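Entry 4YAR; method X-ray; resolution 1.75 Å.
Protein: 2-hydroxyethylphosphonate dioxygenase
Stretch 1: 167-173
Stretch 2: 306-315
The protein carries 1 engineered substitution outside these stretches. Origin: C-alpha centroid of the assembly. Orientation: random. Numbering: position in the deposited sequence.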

# COMPACT_ATOMS: atom_id res chain seq x y z
N ARG A 167 -2.14 21.17 -18.03
CA ARG A 167 -2.63 21.19 -16.70
C ARG A 167 -3.12 19.81 -16.25
O ARG A 167 -3.47 19.63 -15.09
CB ARG A 167 -3.77 22.19 -16.57
CG ARG A 167 -3.37 23.61 -16.96
CD ARG A 167 -2.71 24.40 -15.83
NE ARG A 167 -3.70 25.07 -14.98
CZ ARG A 167 -3.80 26.37 -14.71
NH1 ARG A 167 -2.98 27.29 -15.20
NH2 ARG A 167 -4.74 26.76 -13.89
N TRP A 168 -3.18 18.85 -17.17
CA TRP A 168 -3.37 17.47 -16.75
C TRP A 168 -2.25 17.03 -15.77
O TRP A 168 -2.42 16.09 -14.97
CB TRP A 168 -3.52 16.58 -17.96
CG TRP A 168 -2.36 16.39 -18.82
CD1 TRP A 168 -1.93 17.22 -19.78
CD2 TRP A 168 -1.49 15.23 -18.84
NE1 TRP A 168 -0.80 16.67 -20.42
CE2 TRP A 168 -0.53 15.45 -19.86
CE3 TRP A 168 -1.43 14.05 -18.11
CZ2 TRP A 168 0.48 14.56 -20.13
CZ3 TRP A 168 -0.46 13.11 -18.43
CH2 TRP A 168 0.49 13.37 -19.44
N ILE A 169 -1.10 17.66 -15.87
CA ILE A 169 -0.07 17.56 -14.82
C ILE A 169 -0.34 18.70 -13.91
O ILE A 169 -0.13 19.90 -14.27
CB ILE A 169 1.37 17.59 -15.40
CG1 ILE A 169 1.57 16.46 -16.42
CG2 ILE A 169 2.40 17.71 -14.27
CD1 ILE A 169 2.80 16.50 -17.32
N THR A 170 -0.92 18.41 -12.76
CA THR A 170 -1.56 19.43 -11.97
C THR A 170 -0.56 20.29 -11.17
O THR A 170 -0.80 21.49 -10.90
CB THR A 170 -2.62 18.83 -11.01
OG1 THR A 170 -1.98 18.01 -9.99
CG2 THR A 170 -3.63 18.00 -11.77
N GLY A 171 0.56 19.68 -10.79
CA GLY A 171 1.50 20.28 -9.84
C GLY A 171 2.62 19.36 -9.39
O GLY A 171 2.71 18.24 -9.82
N ASP A 172 3.46 19.88 -8.54
CA ASP A 172 4.54 19.13 -7.93
C ASP A 172 3.95 18.00 -7.08
O ASP A 172 2.80 18.12 -6.52
CB ASP A 172 5.39 20.04 -7.02
CG ASP A 172 6.28 21.08 -7.74
OD1 ASP A 172 6.50 21.07 -8.96
OD2 ASP A 172 6.75 22.02 -7.03
N SER A 173 4.75 16.95 -6.87
CA SER A 173 4.38 15.88 -5.96
C SER A 173 5.57 15.43 -5.18
O SER A 173 6.69 15.64 -5.61
CB SER A 173 3.75 14.68 -6.72
OG SER A 173 4.63 14.22 -7.73
N THR A 306 8.99 17.55 -9.61
CA THR A 306 8.48 18.86 -10.06
C THR A 306 7.53 18.66 -11.24
O THR A 306 7.49 17.62 -11.85
CB THR A 306 9.60 19.80 -10.54
OG1 THR A 306 10.26 19.22 -11.66
CG2 THR A 306 10.59 20.05 -9.46
N ILE A 307 6.80 19.73 -11.57
CA ILE A 307 5.99 19.73 -12.78
C ILE A 307 6.86 19.34 -14.00
O ILE A 307 6.45 18.53 -14.85
CB ILE A 307 5.40 21.12 -12.97
CG1 ILE A 307 4.37 21.39 -11.85
CG2 ILE A 307 4.67 21.22 -14.25
CD1 ILE A 307 4.34 22.85 -11.41
N GLU A 308 8.02 19.93 -14.09
CA GLU A 308 8.89 19.70 -15.23
C GLU A 308 9.39 18.29 -15.25
O GLU A 308 9.44 17.68 -16.34
CB GLU A 308 10.04 20.68 -15.25
CG GLU A 308 9.55 22.05 -15.68
CD GLU A 308 10.61 23.14 -15.68
OE1 GLU A 308 11.45 23.17 -14.73
OE2 GLU A 308 10.57 23.97 -16.63
N ASP A 309 9.73 17.73 -14.09
CA ASP A 309 10.02 16.28 -14.03
C ASP A 309 8.85 15.50 -14.63
O ASP A 309 9.01 14.55 -15.43
CB ASP A 309 10.24 15.74 -12.57
CG ASP A 309 11.50 16.24 -11.85
OD1 ASP A 309 12.58 16.51 -12.45
OD2 ASP A 309 11.45 16.38 -10.58
N SER A 310 7.61 15.78 -14.20
CA SER A 310 6.52 15.00 -14.71
C SER A 310 6.34 15.20 -16.25
O SER A 310 6.07 14.27 -16.98
CB SER A 310 5.20 15.31 -13.96
OG SER A 310 5.36 14.97 -12.63
N ARG A 311 6.51 16.43 -16.71
CA ARG A 311 6.45 16.71 -18.13
C ARG A 311 7.48 15.91 -18.91
O ARG A 311 7.17 15.34 -19.97
CB ARG A 311 6.69 18.22 -18.40
CG ARG A 311 5.47 19.09 -18.22
CD ARG A 311 5.72 20.40 -19.00
NE ARG A 311 4.75 21.41 -18.64
CZ ARG A 311 4.97 22.41 -17.78
NH1 ARG A 311 6.15 22.57 -17.16
NH2 ARG A 311 4.02 23.27 -17.55
N ARG A 312 8.70 15.84 -18.38
CA ARG A 312 9.80 15.13 -19.08
C ARG A 312 9.51 13.65 -19.13
O ARG A 312 9.94 12.97 -20.02
CB ARG A 312 11.11 15.27 -18.37
CG ARG A 312 11.83 16.57 -18.64
CD ARG A 312 13.15 16.54 -17.94
NE ARG A 312 13.43 17.89 -17.52
CZ ARG A 312 13.34 18.38 -16.28
NH1 ARG A 312 13.04 17.62 -15.23
NH2 ARG A 312 13.61 19.67 -16.10
N SER A 313 8.75 13.16 -18.13
CA SER A 313 8.37 11.75 -18.06
C SER A 313 7.29 11.36 -19.04
O SER A 313 6.96 10.19 -19.19
CB SER A 313 7.98 11.42 -16.64
OG SER A 313 6.65 11.77 -16.41
N ARG A 314 6.68 12.30 -19.75
CA ARG A 314 5.51 11.93 -20.52
C ARG A 314 5.72 10.80 -21.48
O ARG A 314 6.75 10.73 -22.11
CB ARG A 314 5.00 13.11 -21.34
CG ARG A 314 4.02 13.97 -20.58
CD ARG A 314 3.63 15.12 -21.53
NE ARG A 314 4.66 16.14 -21.54
CZ ARG A 314 4.77 17.09 -22.48
NH1 ARG A 314 3.93 17.12 -23.52
NH2 ARG A 314 5.73 18.01 -22.38
N ARG A 315 4.74 9.94 -21.59
CA ARG A 315 4.79 8.81 -22.53
C ARG A 315 3.43 8.33 -22.93
O ARG A 315 2.45 8.48 -22.21
CB ARG A 315 5.62 7.61 -22.02
CG ARG A 315 4.97 6.80 -20.86
CD ARG A 315 5.55 7.31 -19.56
NE ARG A 315 4.93 6.76 -18.34
CZ ARG A 315 5.08 7.33 -17.14
NH1 ARG A 315 5.75 8.47 -16.97
NH2 ARG A 315 4.46 6.80 -16.12
O HOH W 1 4.25 15.82 -9.92

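The start of the helix is capped by two different acceptors: Thr 306 OG1, from its own N-cap, takes one amide, and an aspartate more than 130 residues away in sequence takes another. Ile 307 N donates to Asp 172 OD1 at 2.9 Å, with an N-H...acceptor angle of 140°, the one direct hydrogen bond between the stretches. The first-turn amides of a helix have no carbonyl of an earlier turn to bind, so a carboxylate oxygen suits this place well. The CA-to-CB bond of Asp 172 points sideways, and chi1 in the m well brings the carboxylate in close; OD1 also lies 3.2 Å from Thr 306 CA. Its other oxygen, OD2, is satisfied elsewhere in the structure.

The local cap is reciprocal. Asp 309 N donates to Thr 306 OG1 at 2.9 Å, and Thr 306 N returns the favor to Asp 309 OD2, also at 2.9 Å, both close to linear. The CA-to-CB bond of Thr 306 points away overall, although CB touches the first stretch, and its hydroxyl serves its own helix; the Ile 307 amide goes to Asp 172. Asp 309 serves a further role through OD1, which forms a salt bridge with Arg 312 NH1 at 3.0 Å.

Beyond the cap, the contact becomes apolar and centers on Ile 169, whose CA-to-CB bond points toward the helix and which has the largest covered area of any residue here. Its CG2 packs 3.7 Å from Ser 310 CB and 4.2 Å from Ile 307 CG2, while its CD1 reaches along the helix to lie 3.7 Å from Arg 311 CA. One branched side chain therefore meets successive turns. The backbone comes close at Gly 171, whose C atom lies 3.6 Å from Ile 307 CG1; a CB there would point away from the helix.

A water also joins the stretches. Water 1 donates to Gly 171 O at 2.9 Å and to Ser 310 OG at 3.0 Å, and it is hydrogen-bonded to Ser 173 OG at 2.7 Å. Small hydroxyl side chains and a glycine carbonyl thus share one solvent molecule.

At the far end, Arg 314 contributes its aliphatic portion rather than its charge. Its CD sits 3.5 Å from Trp 168 CZ2, near the ring plane at the edge, so this is not a stack over the face. Arg 314 NE meanwhile donates to Arg 311 O at 3.1 Å, tying the side chain back to its own stretch while its methylenes cover the indole edge.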